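Local coordinates for imelysin-like protein (Psychrobacter arcticus, PDB 3PF0), which is of unknown function but belongs to the imelysin-like (M75) family of putative metalloendopeptidases and is mainly helical, at residues N228-F231 and N232-S236; L237-T240 and M241-N244; A277-N280 and K281-D285; T341-I344 and K345-I349. All blocks are in the same frame, centred on the assembly; numbering follows the deposited sequence.

Interaction 1: N228-F231 and N232-S236; sequences NQWF and NSLLS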
loop_
_atom_site.group_PDB
_atom_site.type_symbol
_atom_site.label_atom_id
_atom_site.label_comp_id
_atom_site.label_asym_id
_atom_site.label_seq_id
_atom_site.Cartn_x
_atom_site.Cartn_y
_atom_site.Cartn_z
ATOM N N ASN A 228 8.466 13.893 11.744
ATOM C CA ASN A 228 7.545 14.686 10.930
ATOM C C ASN A 228 7.211 13.972 9.611
ATOM O O ASN A 228 6.035 13.884 9.257
ATOM C CB ASN A 228 8.098 16.089 10.654
ATOM C CG ASN A 228 7.039 17.048 10.160
ATOM O OD1 ASN A 228 6.163 17.482 10.913
ATOM N ND2 ASN A 228 7.072 17.376 8.877
ATOM N N GLN A 229 8.235 13.435 8.914
ATOM C CA GLN A 229 8.069 12.739 7.642
ATOM C C GLN A 229 7.282 11.449 7.814
ATOM O O GLN A 229 6.428 11.158 6.978
ATOM C CB GLN A 229 9.430 12.446 6.976
ATOM C CG GLN A 229 9.286 12.121 5.478
ATOM C CD GLN A 229 10.522 12.346 4.648
ATOM O OE1 GLN A 229 11.663 12.127 5.078
ATOM N NE2 GLN A 229 10.306 12.715 3.400
ATOM N N TRP A 230 7.579 10.677 8.875
ATOM C CA TRP A 230 6.933 9.404 9.182
ATOM C C TRP A 230 5.409 9.572 9.401
ATOM O O TRP A 230 4.633 8.866 8.759
ATOM C CB TRP A 230 7.605 8.744 10.406
ATOM C CG TRP A 230 6.833 7.618 11.047
ATOM C CD1 TRP A 230 6.334 7.593 12.313
ATOM C CD2 TRP A 230 6.469 6.363 10.447
ATOM N NE1 TRP A 230 5.701 6.394 12.552
ATOM C CE2 TRP A 230 5.773 5.617 11.427
ATOM C CE3 TRP A 230 6.644 5.803 9.167
ATOM C CZ2 TRP A 230 5.262 4.337 11.175
ATOM C CZ3 TRP A 230 6.133 4.538 8.917
ATOM C CH2 TRP A 230 5.462 3.813 9.916
ATOM N N PHE A 231 4.986 10.497 10.281
ATOM C CA PHE A 231 3.568 10.681 10.572
ATOM C C PHE A 231 2.822 11.378 9.432
ATOM O O PHE A 231 1.621 11.141 9.271
ATOM C CB PHE A 231 3.355 11.410 11.899
ATOM C CG PHE A 231 3.583 10.498 13.073
ATOM C CD1 PHE A 231 2.613 9.580 13.459
ATOM C CD2 PHE A 231 4.788 10.515 13.763
ATOM C CE1 PHE A 231 2.836 8.712 14.527
ATOM C CE2 PHE A 231 5.016 9.636 14.823
ATOM C CZ PHE A 231 4.037 8.743 15.198
ATOM N N ASN A 232 3.520 12.191 8.621
ATOM C CA ASN A 232 2.874 12.804 7.466
ATOM C C ASN A 232 2.663 11.736 6.394
ATOM O O ASN A 232 1.690 11.803 5.645
ATOM C CB ASN A 232 3.660 13.992 6.936
ATOM C CG ASN A 232 3.231 15.269 7.599
ATOM O OD1 ASN A 232 2.208 15.858 7.236
ATOM N ND2 ASN A 232 3.945 15.669 8.647
ATOM N N SER A 233 3.544 10.723 6.370
ATOM C CA SER A 233 3.449 9.580 5.472
ATOM C C SER A 233 2.216 8.751 5.849
ATOM O O SER A 233 1.476 8.322 4.964
ATOM C CB SER A 233 4.716 8.730 5.552
ATOM O OG SER A 233 4.706 7.708 4.571
ATOM N N LEU A 234 1.996 8.547 7.168
ATOM C CA LEU A 234 0.848 7.803 7.685
ATOM C C LEU A 234 -0.431 8.567 7.408
ATOM O O LEU A 234 -1.431 7.954 7.024
ATOM C CB LEU A 234 0.980 7.494 9.185
ATOM C CG LEU A 234 2.092 6.523 9.611
ATOM C CD1 LEU A 234 2.097 6.354 11.116
ATOM C CD2 LEU A 234 1.960 5.159 8.921
ATOM N N LEU A 235 -0.387 9.911 7.546
ATOM C CA LEU A 235 -1.535 10.782 7.261
ATOM C C LEU A 235 -1.883 10.698 5.764
ATOM O O LEU A 235 -3.070 10.620 5.425
ATOM C CB LEU A 235 -1.246 12.233 7.702
ATOM C CG LEU A 235 -2.224 13.351 7.272
ATOM C CD1 LEU A 235 -3.643 13.141 7.825
ATOM C CD2 LEU A 235 -1.688 14.705 7.676
ATOM N N SER A 236 -0.840 10.691 4.885
ATOM C CA SER A 236 -0.986 10.595 3.429
ATOM C C SER A 236 -1.648 9.276 3.032
ATOM O O SER A 236 -2.409 9.246 2.074
ATOM C CB SER A 236 0.371 10.724 2.745
ATOM O OG SER A 236 0.258 10.674 1.332
#

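Interaction 2: L237-T240 and M241-N244; sequences LVET and MKSN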
loop_
_atom_site.group_PDB
_atom_site.type_symbol
_atom_site.label_atom_id
_atom_site.label_comp_id
_atom_site.label_asym_id
_atom_site.label_seq_id
_atom_site.Cartn_x
_atom_site.Cartn_y
_atom_site.Cartn_z
ATOM N N LEU A 237 -1.358 8.183 3.777
ATOM C CA LEU A 237 -1.920 6.851 3.518
ATOM C C LEU A 237 -3.456 6.883 3.577
ATOM O O LEU A 237 -4.106 6.403 2.652
ATOM C CB LEU A 237 -1.359 5.807 4.519
ATOM C CG LEU A 237 -1.883 4.362 4.386
ATOM C CD1 LEU A 237 -1.354 3.684 3.123
ATOM C CD2 LEU A 237 -1.509 3.538 5.588
ATOM N N VAL A 238 -4.023 7.459 4.650
ATOM C CA VAL A 238 -5.470 7.532 4.858
ATOM C C VAL A 238 -6.086 8.672 3.996
ATOM O O VAL A 238 -7.227 8.522 3.547
ATOM C CB VAL A 238 -5.831 7.611 6.375
ATOM C CG1 VAL A 238 -5.063 8.707 7.095
ATOM C CG2 VAL A 238 -7.338 7.719 6.626
ATOM N N GLU A 239 -5.338 9.773 3.741
ATOM C CA GLU A 239 -5.854 10.873 2.923
ATOM C C GLU A 239 -6.023 10.434 1.461
ATOM O O GLU A 239 -7.100 10.637 0.905
ATOM C CB GLU A 239 -4.972 12.125 3.033
ATOM C CG GLU A 239 -5.702 13.291 3.684
ATOM C CD GLU A 239 -4.873 14.442 4.225
ATOM O OE1 GLU A 239 -3.664 14.528 3.904
ATOM O OE2 GLU A 239 -5.445 15.272 4.967
ATOM N N THR A 240 -4.988 9.792 0.855
ATOM C CA THR A 240 -5.052 9.311 -0.533
ATOM C C THR A 240 -6.051 8.153 -0.648
ATOM O O THR A 240 -6.669 7.992 -1.692
ATOM C CB THR A 240 -3.666 8.913 -1.081
ATOM O OG1 THR A 240 -3.122 7.845 -0.302
ATOM C CG2 THR A 240 -2.691 10.089 -1.154
HETATM N N MSE A 241 -6.226 7.374 0.427
HETATM C CA MSE A 241 -7.186 6.282 0.476
HETATM C C MSE A 241 -8.627 6.823 0.434
HETATM O O MSE A 241 -9.400 6.379 -0.412
HETATM C CB MSE A 241 -6.944 5.427 1.723
HETATM C CG MSE A 241 -8.066 4.478 2.063
HETATM SE SE MSE A 241 -7.408 3.052 3.203
HETATM C CE MSE A 241 -6.933 4.048 4.822
ATOM N N LYS A 242 -8.998 7.761 1.325
ATOM C CA LYS A 242 -10.371 8.276 1.324
ATOM C C LYS A 242 -10.703 9.083 0.038
ATOM O O LYS A 242 -11.838 9.021 -0.430
ATOM C CB LYS A 242 -10.685 9.100 2.595
ATOM C CG LYS A 242 -9.976 10.445 2.741
ATOM C CD LYS A 242 -10.403 11.130 4.037
ATOM C CE LYS A 242 -10.062 12.598 4.088
ATOM N NZ LYS A 242 -10.924 13.392 3.176
ATOM N N SER A 243 -9.716 9.804 -0.534
ATOM C CA SER A 243 -9.909 10.622 -1.734
ATOM C C SER A 243 -9.840 9.811 -3.028
ATOM O O SER A 243 -10.842 9.731 -3.732
ATOM C CB SER A 243 -8.881 11.746 -1.793
ATOM O OG SER A 243 -9.046 12.635 -0.703
ATOM N N ASN A 244 -8.661 9.220 -3.341
ATOM C CA ASN A 244 -8.416 8.508 -4.596
ATOM C C ASN A 244 -9.056 7.143 -4.652
ATOM O O ASN A 244 -9.453 6.737 -5.740
ATOM C CB ASN A 244 -6.910 8.379 -4.895
ATOM C CG ASN A 244 -6.192 9.700 -5.025
ATOM O OD1 ASN A 244 -6.785 10.745 -5.346
ATOM N ND2 ASN A 244 -4.888 9.681 -4.798
#

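Interaction 3: A277-N280 and K281-D285; sequences ATLN and KAMTD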
loop_
_atom_site.group_PDB
_atom_site.type_symbol
_atom_site.label_atom_id
_atom_site.label_comp_id
_atom_site.label_asym_id
_atom_site.label_seq_id
_atom_site.Cartn_x
_atom_site.Cartn_y
_atom_site.Cartn_z
ATOM N N ALA A 277 -5.416 -2.023 8.770
ATOM C CA ALA A 277 -4.708 -2.874 9.737
ATOM C C ALA A 277 -3.255 -2.404 9.966
ATOM O O ALA A 277 -2.751 -2.502 11.089
ATOM C CB ALA A 277 -4.722 -4.321 9.263
ATOM N N THR A 278 -2.600 -1.870 8.915
ATOM C CA THR A 278 -1.224 -1.367 8.985
ATOM C C THR A 278 -1.219 -0.058 9.777
ATOM O O THR A 278 -0.373 0.121 10.657
ATOM C CB THR A 278 -0.650 -1.250 7.571
ATOM O OG1 THR A 278 -0.636 -2.560 7.015
ATOM C CG2 THR A 278 0.753 -0.666 7.540
ATOM N N LEU A 279 -2.188 0.829 9.493
ATOM C CA LEU A 279 -2.355 2.101 10.199
ATOM C C LEU A 279 -2.682 1.842 11.674
ATOM O O LEU A 279 -2.109 2.504 12.540
ATOM C CB LEU A 279 -3.451 2.953 9.533
ATOM C CG LEU A 279 -3.526 4.430 9.947
ATOM C CD1 LEU A 279 -2.348 5.230 9.391
ATOM C CD2 LEU A 279 -4.819 5.054 9.466
ATOM N N ASN A 280 -3.556 0.842 11.955
ATOM C CA ASN A 280 -3.918 0.442 13.321
ATOM C C ASN A 280 -2.693 -0.085 14.088
ATOM O O ASN A 280 -2.541 0.212 15.275
ATOM C CB ASN A 280 -5.020 -0.612 13.319
ATOM C CG ASN A 280 -5.529 -0.920 14.700
ATOM O OD1 ASN A 280 -6.161 -0.084 15.349
ATOM N ND2 ASN A 280 -5.231 -2.118 15.196
ATOM N N LYS A 281 -1.822 -0.854 13.408
ATOM C CA LYS A 281 -0.591 -1.410 13.989
ATOM C C LYS A 281 0.351 -0.275 14.412
ATOM O O LYS A 281 0.991 -0.370 15.455
ATOM C CB LYS A 281 0.106 -2.336 12.974
ATOM C CG LYS A 281 0.905 -3.466 13.608
ATOM C CD LYS A 281 2.187 -3.748 12.845
ATOM C CE LYS A 281 3.107 -4.661 13.619
ATOM N NZ LYS A 281 4.496 -4.626 13.084
ATOM N N ALA A 282 0.408 0.809 13.608
ATOM C CA ALA A 282 1.232 1.986 13.870
ATOM C C ALA A 282 0.644 2.851 14.998
ATOM O O ALA A 282 1.400 3.310 15.855
ATOM C CB ALA A 282 1.379 2.810 12.600
HETATM N N MSE A 283 -0.697 3.066 15.000
HETATM C CA MSE A 283 -1.409 3.902 15.978
HETATM C C MSE A 283 -1.557 3.253 17.358
HETATM O O MSE A 283 -1.598 3.987 18.346
HETATM C CB MSE A 283 -2.808 4.300 15.472
HETATM C CG MSE A 283 -2.799 5.222 14.249
HETATM SE SE MSE A 283 -1.518 6.677 14.362
HETATM C CE MSE A 283 -1.536 7.244 12.510
ATOM N N THR A 284 -1.682 1.906 17.433
ATOM C CA THR A 284 -1.854 1.180 18.706
ATOM C C THR A 284 -0.518 0.565 19.183
ATOM O O THR A 284 -0.502 -0.219 20.142
ATOM C CB THR A 284 -2.965 0.110 18.611
ATOM O OG1 THR A 284 -2.552 -0.938 17.730
ATOM C CG2 THR A 284 -4.324 0.688 18.188
ATOM N N ASP A 285 0.594 0.941 18.519
ATOM C CA ASP A 285 1.945 0.501 18.834
ATOM C C ASP A 285 2.299 0.939 20.268
ATOM O O ASP A 285 2.207 2.131 20.566
ATOM C CB ASP A 285 2.928 1.074 17.791
ATOM C CG ASP A 285 4.417 0.904 18.054
ATOM O OD1 ASP A 285 4.797 -0.055 18.772
ATOM O OD2 ASP A 285 5.205 1.696 17.501
#

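Interaction 4: T341-I344 and K345-I349; sequences TRLI and KSQLI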
loop_
_atom_site.group_PDB
_atom_site.type_symbol
_atom_site.label_atom_id
_atom_site.label_comp_id
_atom_site.label_asym_id
_atom_site.label_seq_id
_atom_site.Cartn_x
_atom_site.Cartn_y
_atom_site.Cartn_z
ATOM N N THR A 341 -8.496 11.047 9.636
ATOM C CA THR A 341 -7.608 12.125 9.154
ATOM C C THR A 341 -7.728 13.333 10.083
ATOM O O THR A 341 -6.714 13.961 10.397
ATOM C CB THR A 341 -7.892 12.520 7.691
ATOM O OG1 THR A 341 -9.274 12.790 7.538
ATOM C CG2 THR A 341 -7.501 11.458 6.711
ATOM N N ARG A 342 -8.960 13.618 10.559
ATOM C CA ARG A 342 -9.257 14.702 11.494
ATOM C C ARG A 342 -8.473 14.506 12.787
ATOM O O ARG A 342 -7.783 15.427 13.229
ATOM C CB ARG A 342 -10.767 14.768 11.781
ATOM C CG ARG A 342 -11.194 15.980 12.611
ATOM C CD ARG A 342 -12.643 15.900 13.079
ATOM N NE ARG A 342 -12.878 14.783 14.000
ATOM C CZ ARG A 342 -12.630 14.812 15.307
ATOM N NH1 ARG A 342 -12.126 15.905 15.872
ATOM N NH2 ARG A 342 -12.873 13.746 16.059
ATOM N N LEU A 343 -8.546 13.291 13.363
ATOM C CA LEU A 343 -7.858 12.938 14.597
ATOM C C LEU A 343 -6.335 13.006 14.435
ATOM O O LEU A 343 -5.662 13.430 15.370
ATOM C CB LEU A 343 -8.279 11.542 15.086
ATOM C CG LEU A 343 -9.694 11.400 15.671
ATOM C CD1 LEU A 343 -10.048 9.951 15.861
ATOM C CD2 LEU A 343 -9.845 12.140 16.997
ATOM N N ILE A 344 -5.793 12.624 13.261
ATOM C CA ILE A 344 -4.343 12.663 13.037
ATOM C C ILE A 344 -3.849 14.129 12.961
ATOM O O ILE A 344 -2.887 14.485 13.648
ATOM C CB ILE A 344 -3.908 11.826 11.795
ATOM C CG1 ILE A 344 -4.224 10.326 12.006
ATOM C CG2 ILE A 344 -2.406 12.028 11.485
ATOM C CD1 ILE A 344 -4.082 9.418 10.747
ATOM N N LYS A 345 -4.525 14.964 12.163
ATOM C CA LYS A 345 -4.168 16.365 11.938
ATOM C C LYS A 345 -4.379 17.272 13.160
ATOM O O LYS A 345 -3.548 18.152 13.400
ATOM C CB LYS A 345 -4.982 16.932 10.760
ATOM C CG LYS A 345 -4.497 16.501 9.386
ATOM C CD LYS A 345 -5.639 16.426 8.376
ATOM C CE LYS A 345 -5.843 17.690 7.587
ATOM N NZ LYS A 345 -6.949 17.534 6.612
ATOM N N SER A 346 -5.492 17.097 13.897
ATOM C CA SER A 346 -5.848 17.998 14.995
ATOM C C SER A 346 -5.514 17.498 16.403
ATOM O O SER A 346 -5.491 18.329 17.318
ATOM C CB SER A 346 -7.333 18.344 14.934
ATOM O OG SER A 346 -8.150 17.219 15.215
ATOM N N GLN A 347 -5.275 16.181 16.596
ATOM C CA GLN A 347 -4.965 15.639 17.922
ATOM C C GLN A 347 -3.597 14.955 17.957
ATOM O O GLN A 347 -2.807 15.249 18.847
ATOM C CB GLN A 347 -6.057 14.666 18.402
ATOM C CG GLN A 347 -7.306 15.349 18.956
ATOM C CD GLN A 347 -8.316 14.383 19.543
ATOM O OE1 GLN A 347 -7.981 13.309 20.062
ATOM N NE2 GLN A 347 -9.584 14.766 19.513
ATOM N N LEU A 348 -3.309 14.050 17.005
ATOM C CA LEU A 348 -2.037 13.317 17.006
ATOM C C LEU A 348 -0.797 14.190 16.690
ATOM O O LEU A 348 0.150 14.177 17.481
ATOM C CB LEU A 348 -2.081 12.096 16.060
ATOM C CG LEU A 348 -0.842 11.177 16.050
ATOM C CD1 LEU A 348 -0.688 10.417 17.363
ATOM C CD2 LEU A 348 -0.874 10.224 14.880
ATOM N N ILE A 349 -0.781 14.885 15.537
ATOM C CA ILE A 349 0.347 15.712 15.087
ATOM C C ILE A 349 0.657 16.862 16.106
ATOM O O ILE A 349 1.830 16.972 16.473
ATOM C CB ILE A 349 0.128 16.206 13.620
ATOM C CG1 ILE A 349 0.474 15.066 12.622
ATOM C CG2 ILE A 349 0.919 17.480 13.304
ATOM C CD1 ILE A 349 0.050 15.265 11.147
#

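Interaction 1: N228-F231 and N232-S236
N228 and N232 meet one turn apart on helix 225-250. The carbonyl oxygen of N228 takes two bonds from N232. The backbone N of N232 lies 3.1 Å from N228 O, the usual helical bond. The side-chain ND2 of N232 comes to N228 O at 2.8 Å, with an N-H...O angle of 166°. The two donors arrive from opposite faces of the carbonyl plane. N228 O sits in the amide plane of N232 but receives ND2 from above its own carbonyl plane. Both asparagines also bind the C-terminal tail: N228 OD1 accepts from R355 N, N232 ND2 gives to R355 O, and N232 OD1 accepts from G357 N. S233 OG bonds M114 O and N116 N, and W230 NE1 bonds Y54 OH.

W230 has CG anti to its own N (chi1 165°), which brings one face of the indole under L234. L234 CG stands 4.2 Å from the centroid of the six-membered ring of W230, a CH-pi contact over the face. L234 CD1 also touches F231 CD1 at 4.0 Å. Around this turn, W230 packs on helix 48-84, L234 on helix 268-283, and F231 and L235 on helix 327-351.

Interaction 2: L237-T240 and M241-N244
This contact is a run of successive turns in helix 225-250, with a wider pi-type turn at 241-244. The backbone bonds here are still of the i to i+4 kind. M241 N bonds L237 O, K242 N bonds V238 O, S243 N bonds E239 O and N244 N bonds T240 O. The K242 bond is the straightest of the four, with an N-H...O angle of 168° at 2.9 Å from K242 N to V238 O.

E239 O has a second, weak donor. S243 OG reaches E239 O at 3.2 Å, beside the stronger bond from S243 N. S243 OG lies beside its own N (chi1 -63°), which turns the hydroxyl back along the helix to that carbonyl. T240 OG1 is engaged one turn back, by S236 O.

The apolar touch is between V238 and selenomethionine M241. The M241 chain runs out extended and then bends at its last torsion (chi3 66°). The bend carries the methyl CE back over V238, 4.0 Å from V238 CB and 3.8 Å from V238 CA. K242 CG sits 3.4 Å from E239 O. The rest of the K242 side chain then leaves toward helix 327-351. V238 and K242 pack on helix 327-351, while L237, V238 and M241 lean on helix 268-283.

Interaction 3: A277-N280 and K281-D285
L279 CD1 overlaps the terminal methyl of selenomethionine M283, one turn further along helix 268-283. L279 CD1 and M283 CE are 3.8 Å apart, and the two side chains are askew to each other. M283 is bent at its second torsion (chi2 -44°), which, with an extended chi3, lays the methyl CE against L279 CD1. M283 CG also rests 3.3 Å from L279 O, the carbonyl that accepts the backbone N of M283.

The polar half of the contact is at the C-terminal end of the helix. T284 is the first residue to leave helical angles, yet it still closes the last turn. Its backbone N bonds N280 O at 2.9 Å. Its hydroxyl OG1 gives a second bond to N280 O, at 2.7 Å. The two donors, both from T284, approach from opposite faces of that carbonyl plane. T284 OG1 sits between its own N and carbonyl carbon (chi1 68°), facing back to the last turn. T284 CG2 lies against the N280 amide, 3.5 Å from OD1 of N280.

D285 then takes the N-cap position of helix 286-292, where OD1 caps V287 N weakly, and OD2 bonds H57 NE2. L279, A282 and M283 face helix 225-250, L279 and M283 also touch helix 327-351 and L308 of helix 298-316, and K281 and D285 lie against helix 48-84.

Interaction 4: T341-I344 and K345-I349
In S346, OG is held between its own N and carbonyl carbon (chi1 68°), and this turns the hydroxyl back onto R342 O. S346 OG gives a 2.7 Å bond to R342 O from above the carbonyl plane. S346 N bonds the same oxygen at 2.9 Å, nearly along the C=O axis. The R342 chain bends at chi3 (64°), and NH2 of its guanidinium pairs with N339 OD1.

The helix widens here into a pi-type turn at 345-348, within helix 327-351. L343 O is shared by two backbone donors: Q347 N at 3.0 Å, above the carbonyl plane, and L348 N at 2.9 Å, within it. The next bond keeps the wide spacing, for I349 N reaches I344 O, five residues back, with an N-H...O angle of 168°. The turn thus passes from i+4 to i+5 bonding.

I344 CG2 meets both L348 CD2 and I349 CD1, each at 4.1 Å. In the conformer described, Q347 runs alongside L343, with L343 CD2 3.6 Å from Q347 NE2. I344 and L348 also touch M283 of helix 268-283, and L343 packs on L304 and A307 of helix 298-316.

Overall arrangement
Three helices carry the four contacts. Interactions 1 and 2 are consecutive on helix 225-250, with centres 13 Å apart. Interaction 3 lies on helix 268-283 and interaction 4 on helix 327-351. The three helices pack against one another through apolar side chains. L234 CD1 of interaction 1 lies 4.0 Å from M283 CE of interaction 3, and F231 CD1 is 3.8 Å from L348 CD2 of interaction 4. V238 CB of interaction 2 is 4.1 Å from L279 CD2 of interaction 3. M283 SE touches L348 CD2 at 3.6 Å, joining interactions 3 and 4. In the E239 conformer described, a salt bridge from E239 OE2 to K345 NZ, 3.2 Å, links interactions 2 and 4.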